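Local coordinates for PHD finger protein 14 (Danio rerio, PDB 7D86) that reads the histone H3 tail through its zinc-finger PZP module, preferring the unmodified tail, and represses PDGFRA expression, at residues L16-E21 / R198-A203; P103-G108 / R114-T119. One frame throughout, in Å; residues are numbered along the deposited sequence.

Interaction 1 (L16-E21 / R198-A203)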
loop_
_atom_site.group_PDB
_atom_site.type_symbol
_atom_site.label_atom_id
_atom_site.label_comp_id
_atom_site.label_asym_id
_atom_site.label_seq_id
_atom_site.Cartn_x
_atom_site.Cartn_y
_atom_site.Cartn_z
ATOM N N LEU A 16 8.379 0.770 -0.786
ATOM C CA LEU A 16 9.420 -0.129 -1.296
ATOM C C LEU A 16 10.797 0.526 -1.384
ATOM O O LEU A 16 11.722 -0.071 -1.947
ATOM C CB LEU A 16 9.048 -0.731 -2.661
ATOM C CG LEU A 16 7.748 -1.549 -2.678
ATOM C CD1 LEU A 16 7.508 -2.164 -4.048
ATOM C CD2 LEU A 16 7.719 -2.629 -1.577
ATOM N N GLY A 17 10.971 1.724 -0.834
ATOM C CA GLY A 17 12.288 2.313 -0.730
ATOM C C GLY A 17 13.106 1.665 0.371
ATOM O O GLY A 17 12.597 0.916 1.206
ATOM N N ASP A 18 14.409 1.970 0.379
ATOM C CA ASP A 18 15.314 1.358 1.344
ATOM C C ASP A 18 16.182 2.363 2.095
ATOM O O ASP A 18 17.073 1.947 2.848
ATOM C CB ASP A 18 16.210 0.322 0.650
ATOM C CG ASP A 18 17.002 0.904 -0.519
ATOM O OD1 ASP A 18 17.726 1.906 -0.336
ATOM O OD2 ASP A 18 16.918 0.336 -1.627
ATOM N N ASN A 19 15.953 3.660 1.922
ATOM C CA ASN A 19 16.799 4.662 2.557
ATOM C C ASN A 19 16.345 4.875 3.997
ATOM O O ASN A 19 15.206 5.290 4.243
ATOM C CB ASN A 19 16.754 5.973 1.774
ATOM C CG ASN A 19 17.985 6.832 2.002
ATOM O OD1 ASN A 19 19.002 6.358 2.509
ATOM N ND2 ASN A 19 17.901 8.102 1.618
ATOM N N SER A 20 17.227 4.586 4.948
ATOM C CA SER A 20 16.945 4.762 6.371
ATOM C C SER A 20 17.889 5.818 6.938
ATOM O O SER A 20 18.843 5.520 7.661
ATOM C CB SER A 20 17.075 3.425 7.112
ATOM O OG SER A 20 16.648 3.542 8.458
ATOM N N GLU A 21 17.602 7.078 6.608
ATOM C CA GLU A 21 18.450 8.197 7.003
ATOM C C GLU A 21 18.199 8.608 8.448
ATOM O O GLU A 21 17.687 7.818 9.246
ATOM C CB GLU A 21 18.224 9.388 6.070
ATOM C CG GLU A 21 18.631 9.131 4.629
ATOM C CD GLU A 21 20.136 9.116 4.438
ATOM O OE1 GLU A 21 20.825 9.958 5.051
ATOM O OE2 GLU A 21 20.634 8.262 3.674
ATOM N N ARG A 198 9.904 -4.383 -7.954
ATOM C CA ARG A 198 9.610 -5.811 -7.854
ATOM C C ARG A 198 10.671 -6.523 -7.024
ATOM O O ARG A 198 10.356 -7.405 -6.212
ATOM C CB ARG A 198 9.522 -6.437 -9.244
ATOM C CG ARG A 198 8.304 -6.036 -10.035
ATOM C CD ARG A 198 8.314 -6.661 -11.422
ATOM N NE ARG A 198 8.040 -8.094 -11.385
ATOM C CZ ARG A 198 8.176 -8.909 -12.426
ATOM N NH1 ARG A 198 8.596 -8.435 -13.589
ATOM N NH2 ARG A 198 7.903 -10.200 -12.303
ATOM N N LYS A 199 11.934 -6.135 -7.204
ATOM C CA LYS A 199 13.020 -6.739 -6.439
ATOM C C LYS A 199 12.869 -6.451 -4.948
ATOM O O LYS A 199 13.008 -7.350 -4.112
ATOM C CB LYS A 199 14.368 -6.237 -6.964
ATOM C CG LYS A 199 15.562 -6.751 -6.176
ATOM C CD LYS A 199 16.877 -6.251 -6.750
ATOM C CE LYS A 199 18.062 -6.735 -5.927
ATOM N NZ LYS A 199 18.215 -8.217 -5.960
ATOM N N ASN A 200 12.569 -5.200 -4.594
ATOM C CA ASN A 200 12.440 -4.859 -3.181
ATOM C C ASN A 200 11.196 -5.479 -2.561
ATOM O O ASN A 200 11.219 -5.865 -1.387
ATOM C CB ASN A 200 12.429 -3.341 -2.996
ATOM C CG ASN A 200 13.812 -2.740 -3.081
ATOM O OD1 ASN A 200 14.782 -3.439 -3.368
ATOM N ND2 ASN A 200 13.915 -1.442 -2.838
ATOM N N TYR A 201 10.108 -5.591 -3.324
ATOM C CA TYR A 201 8.940 -6.304 -2.819
ATOM C C TYR A 201 9.293 -7.744 -2.467
ATOM O O TYR A 201 8.925 -8.243 -1.398
ATOM C CB TYR A 201 7.807 -6.261 -3.844
ATOM C CG TYR A 201 6.523 -6.862 -3.318
ATOM C CD1 TYR A 201 5.593 -6.077 -2.652
ATOM C CD2 TYR A 201 6.244 -8.214 -3.481
ATOM C CE1 TYR A 201 4.416 -6.618 -2.166
ATOM C CE2 TYR A 201 5.075 -8.767 -2.994
ATOM C CZ TYR A 201 4.163 -7.966 -2.340
ATOM O OH TYR A 201 3.000 -8.515 -1.862
ATOM N N LEU A 202 10.012 -8.432 -3.357
ATOM C CA LEU A 202 10.393 -9.815 -3.085
ATOM C C LEU A 202 11.274 -9.919 -1.847
ATOM O O LEU A 202 11.147 -10.867 -1.063
ATOM C CB LEU A 202 11.108 -10.409 -4.296
ATOM C CG LEU A 202 10.176 -10.656 -5.483
ATOM C CD1 LEU A 202 10.973 -10.938 -6.750
ATOM C CD2 LEU A 202 9.224 -11.807 -5.171
ATOM N N ALA A 203 12.165 -8.948 -1.644
ATOM C CA ALA A 203 13.059 -9.002 -0.498
ATOM C C ALA A 203 12.333 -8.786 0.827
ATOM O O ALA A 203 12.885 -9.134 1.879
ATOM C CB ALA A 203 14.180 -7.977 -0.667
#
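Asn200, on helix 191-204, reaches out to the backbone of Leu16 in the loop of the first PHD finger and gives it a polar bond, while the neighbouring Tyr201 supplies an apolar contact to the side chain of Leu16. The polar part is one hydrogen bond: ND2 of Asn200 lies 2.7 Å from O of Leu16. It is almost straight, 171° at the hydrogen; the donor meets the carbonyl oxygen nearly head-on, and that oxygen lies close to the plane of the amide. With CG anti to the carbonyl carbon (chi1 -78°), the amide of Asn200 is carried off the helix toward the loop. At the margin, OD2 of Asp18 is 3.7 Å from the same ND2, at that distance probably adding no more than a weak electrostatic pull. Replaced by an alanine, Asn200 would lose its amide, and the Leu16 carbonyl would probably be left without this donor, the loop less firmly held to the helix.

The apolar part belongs to the buried Leu16. Its CD1 touches CB of Tyr201 at 4.1 Å, while CD2 lies at the edge of the tyrosine ring, near its plane. Gln163 of helix 159-164 borders both side chains. The Leu16 side chain is about 7 Å from a bound zinc ion; the helix after the second PHD finger packs beside the first finger's zinc site, an interdomain contact within the PZP module.

Interaction 2 (P103-G108 / R114-T119)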
loop_
_atom_site.group_PDB
_atom_site.type_symbol
_atom_site.label_atom_id
_atom_site.label_comp_id
_atom_site.label_asym_id
_atom_site.label_seq_id
_atom_site.Cartn_x
_atom_site.Cartn_y
_atom_site.Cartn_z
ATOM N N PRO A 103 -8.949 6.062 -4.668
ATOM C CA PRO A 103 -9.520 7.419 -4.665
ATOM C C PRO A 103 -10.563 7.608 -3.571
ATOM O O PRO A 103 -11.294 6.689 -3.206
ATOM C CB PRO A 103 -10.158 7.542 -6.057
ATOM C CG PRO A 103 -9.409 6.573 -6.919
ATOM C CD PRO A 103 -8.990 5.431 -5.999
ATOM N N GLY A 104 -10.641 8.834 -3.061
ATOM C CA GLY A 104 -11.648 9.193 -2.088
ATOM C C GLY A 104 -11.307 8.842 -0.656
ATOM O O GLY A 104 -12.131 9.075 0.237
ATOM N N VAL A 105 -10.131 8.281 -0.405
ATOM C CA VAL A 105 -9.656 8.028 0.946
ATOM C C VAL A 105 -8.824 9.228 1.386
ATOM O O VAL A 105 -7.929 9.674 0.660
ATOM C CB VAL A 105 -8.845 6.725 1.014
ATOM C CG1 VAL A 105 -8.395 6.458 2.438
ATOM C CG2 VAL A 105 -9.670 5.543 0.498
ATOM N N ALA A 106 -9.130 9.770 2.563
ATOM C CA ALA A 106 -8.340 10.866 3.121
ATOM C C ALA A 106 -7.144 10.246 3.831
ATOM O O ALA A 106 -7.179 9.962 5.031
ATOM C CB ALA A 106 -9.174 11.726 4.062
ATOM N N PHE A 107 -6.069 10.021 3.071
ATOM C CA PHE A 107 -4.939 9.259 3.589
ATOM C C PHE A 107 -4.047 10.077 4.512
ATOM O O PHE A 107 -3.276 9.492 5.281
ATOM C CB PHE A 107 -4.105 8.671 2.443
ATOM C CG PHE A 107 -3.832 9.632 1.318
ATOM C CD1 PHE A 107 -2.849 10.598 1.436
ATOM C CD2 PHE A 107 -4.541 9.543 0.129
ATOM C CE1 PHE A 107 -2.591 11.475 0.398
ATOM C CE2 PHE A 107 -4.287 10.416 -0.914
ATOM C CZ PHE A 107 -3.311 11.384 -0.779
ATOM N N GLY A 108 -4.144 11.405 4.470
ATOM C CA GLY A 108 -3.436 12.216 5.438
ATOM C C GLY A 108 -3.888 12.034 6.871
ATOM O O GLY A 108 -3.332 12.679 7.767
ATOM N N ARG A 114 -4.928 9.764 13.129
ATOM C CA ARG A 114 -6.347 9.465 13.253
ATOM C C ARG A 114 -6.721 8.390 12.245
ATOM O O ARG A 114 -6.011 8.180 11.260
ATOM C CB ARG A 114 -7.210 10.723 13.071
ATOM C CG ARG A 114 -7.135 11.419 11.735
ATOM C CD ARG A 114 -8.196 12.505 11.703
ATOM N NE ARG A 114 -8.102 13.381 10.540
ATOM C CZ ARG A 114 -8.898 14.426 10.342
ATOM N NH1 ARG A 114 -9.841 14.716 11.229
ATOM N NH2 ARG A 114 -8.755 15.182 9.262
ATOM N N PRO A 115 -7.815 7.665 12.489
ATOM C CA PRO A 115 -8.105 6.474 11.682
ATOM C C PRO A 115 -8.407 6.805 10.230
ATOM O O PRO A 115 -8.789 7.921 9.874
ATOM C CB PRO A 115 -9.338 5.870 12.364
ATOM C CG PRO A 115 -9.338 6.432 13.742
ATOM C CD PRO A 115 -8.749 7.800 13.620
ATOM N N VAL A 116 -8.235 5.790 9.385
ATOM C CA VAL A 116 -8.671 5.893 8.000
ATOM C C VAL A 116 -10.186 5.994 7.967
ATOM O O VAL A 116 -10.892 5.203 8.604
ATOM C CB VAL A 116 -8.172 4.685 7.197
ATOM C CG1 VAL A 116 -8.572 4.829 5.725
ATOM C CG2 VAL A 116 -6.666 4.537 7.344
ATOM N N THR A 117 -10.699 6.973 7.229
ATOM C CA THR A 117 -12.135 7.166 7.068
ATOM C C THR A 117 -12.533 6.719 5.670
ATOM O O THR A 117 -12.059 7.282 4.677
ATOM C CB THR A 117 -12.540 8.623 7.290
ATOM O OG1 THR A 117 -12.142 9.049 8.598
ATOM C CG2 THR A 117 -14.051 8.773 7.158
ATOM N N LEU A 118 -13.393 5.710 5.598
ATOM C CA LEU A 118 -13.974 5.256 4.344
ATOM C C LEU A 118 -15.393 5.798 4.221
ATOM O O LEU A 118 -16.158 5.798 5.191
ATOM C CB LEU A 118 -13.981 3.730 4.268
ATOM C CG LEU A 118 -12.634 3.052 4.538
ATOM C CD1 LEU A 118 -12.727 1.549 4.332
ATOM C CD2 LEU A 118 -11.545 3.648 3.660
ATOM N N THR A 119 -15.737 6.250 3.024
ATOM C CA THR A 119 -17.017 6.885 2.752
ATOM C C THR A 119 -17.995 5.895 2.137
ATOM O O THR A 119 -17.630 4.795 1.721
ATOM C CB THR A 119 -16.820 8.062 1.804
ATOM O OG1 THR A 119 -16.384 7.558 0.538
ATOM C CG2 THR A 119 -15.767 9.006 2.356
#
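Val105 meets Val116 and Leu118 with its two methyl groups, and this small apolar cluster is the compact half of a contact whose other half thins out toward solvent. CG1 of Val105 lies 3.7 Å from CG1 of Val116, the two side chains meeting at a slant. The Val105 and Leu118 side chains lie side by side, CG2 of Val105 4.1 Å from CD2 of Leu118. The torsion of Val105 (chi1 -178°) sets CG1 anti to the backbone N and CG2 anti to the carbonyl carbon, and each methyl thereby gains a separate partner. Leu118 starts off away from the opposing segment, but its side chain bends back so that CD2 joins the cluster. All three residues are buried; Ala99 of helix 96-101 and Asn122 of helix 120-123 also pack against Val105, while Tyr123 touches Leu118.

The rest is looser. The backbones run past each other too far apart for strand pairing: CA of Val105 and CA of Leu118 are 6.2 Å apart, and N of Ala106 is 4.4 Å from O of Thr117. On this open side Ala106 forms the centre of an inverse gamma turn. At the far end CG2 of Thr119 rests 4.2 Å from O of Gly104, whose backbone angles (phi 83°) would press a side chain against the preceding carbonyl oxygen. Thr119 itself is the N-cap of helix 120-123; its side chain caps a backbone N of that helix, and its own N is bonded to OD1 of Asn122, resembling a capping box. Together these features make a loop folded back on itself between helices 96-101 and 120-123, starting at the end of the C2HC zinc knuckle, with the Val105 side chain about 7 Å from that of the zinc ligand Cys98.

Overall arrangement
From the N terminus, the chain first passes through 16-21, in the first PHD finger, whose partner, 198-203, comes only after the zinc knuckle and the second PHD finger have been built. Interaction 1 thus closes a loop of 176 intervening residues and brings the two ends of the module together. Interaction 2 is nested within that loop and does not cross it: five residues separate 103-108 from 114-119, making it a local turn-back. The two contacts lie on opposite sides of the chain's centre, their nearest atoms about 15 Å apart. They illustrate two scales of closure, one tying the C-terminal helix to the first PHD finger and the other shaping the link between neighbouring fingers.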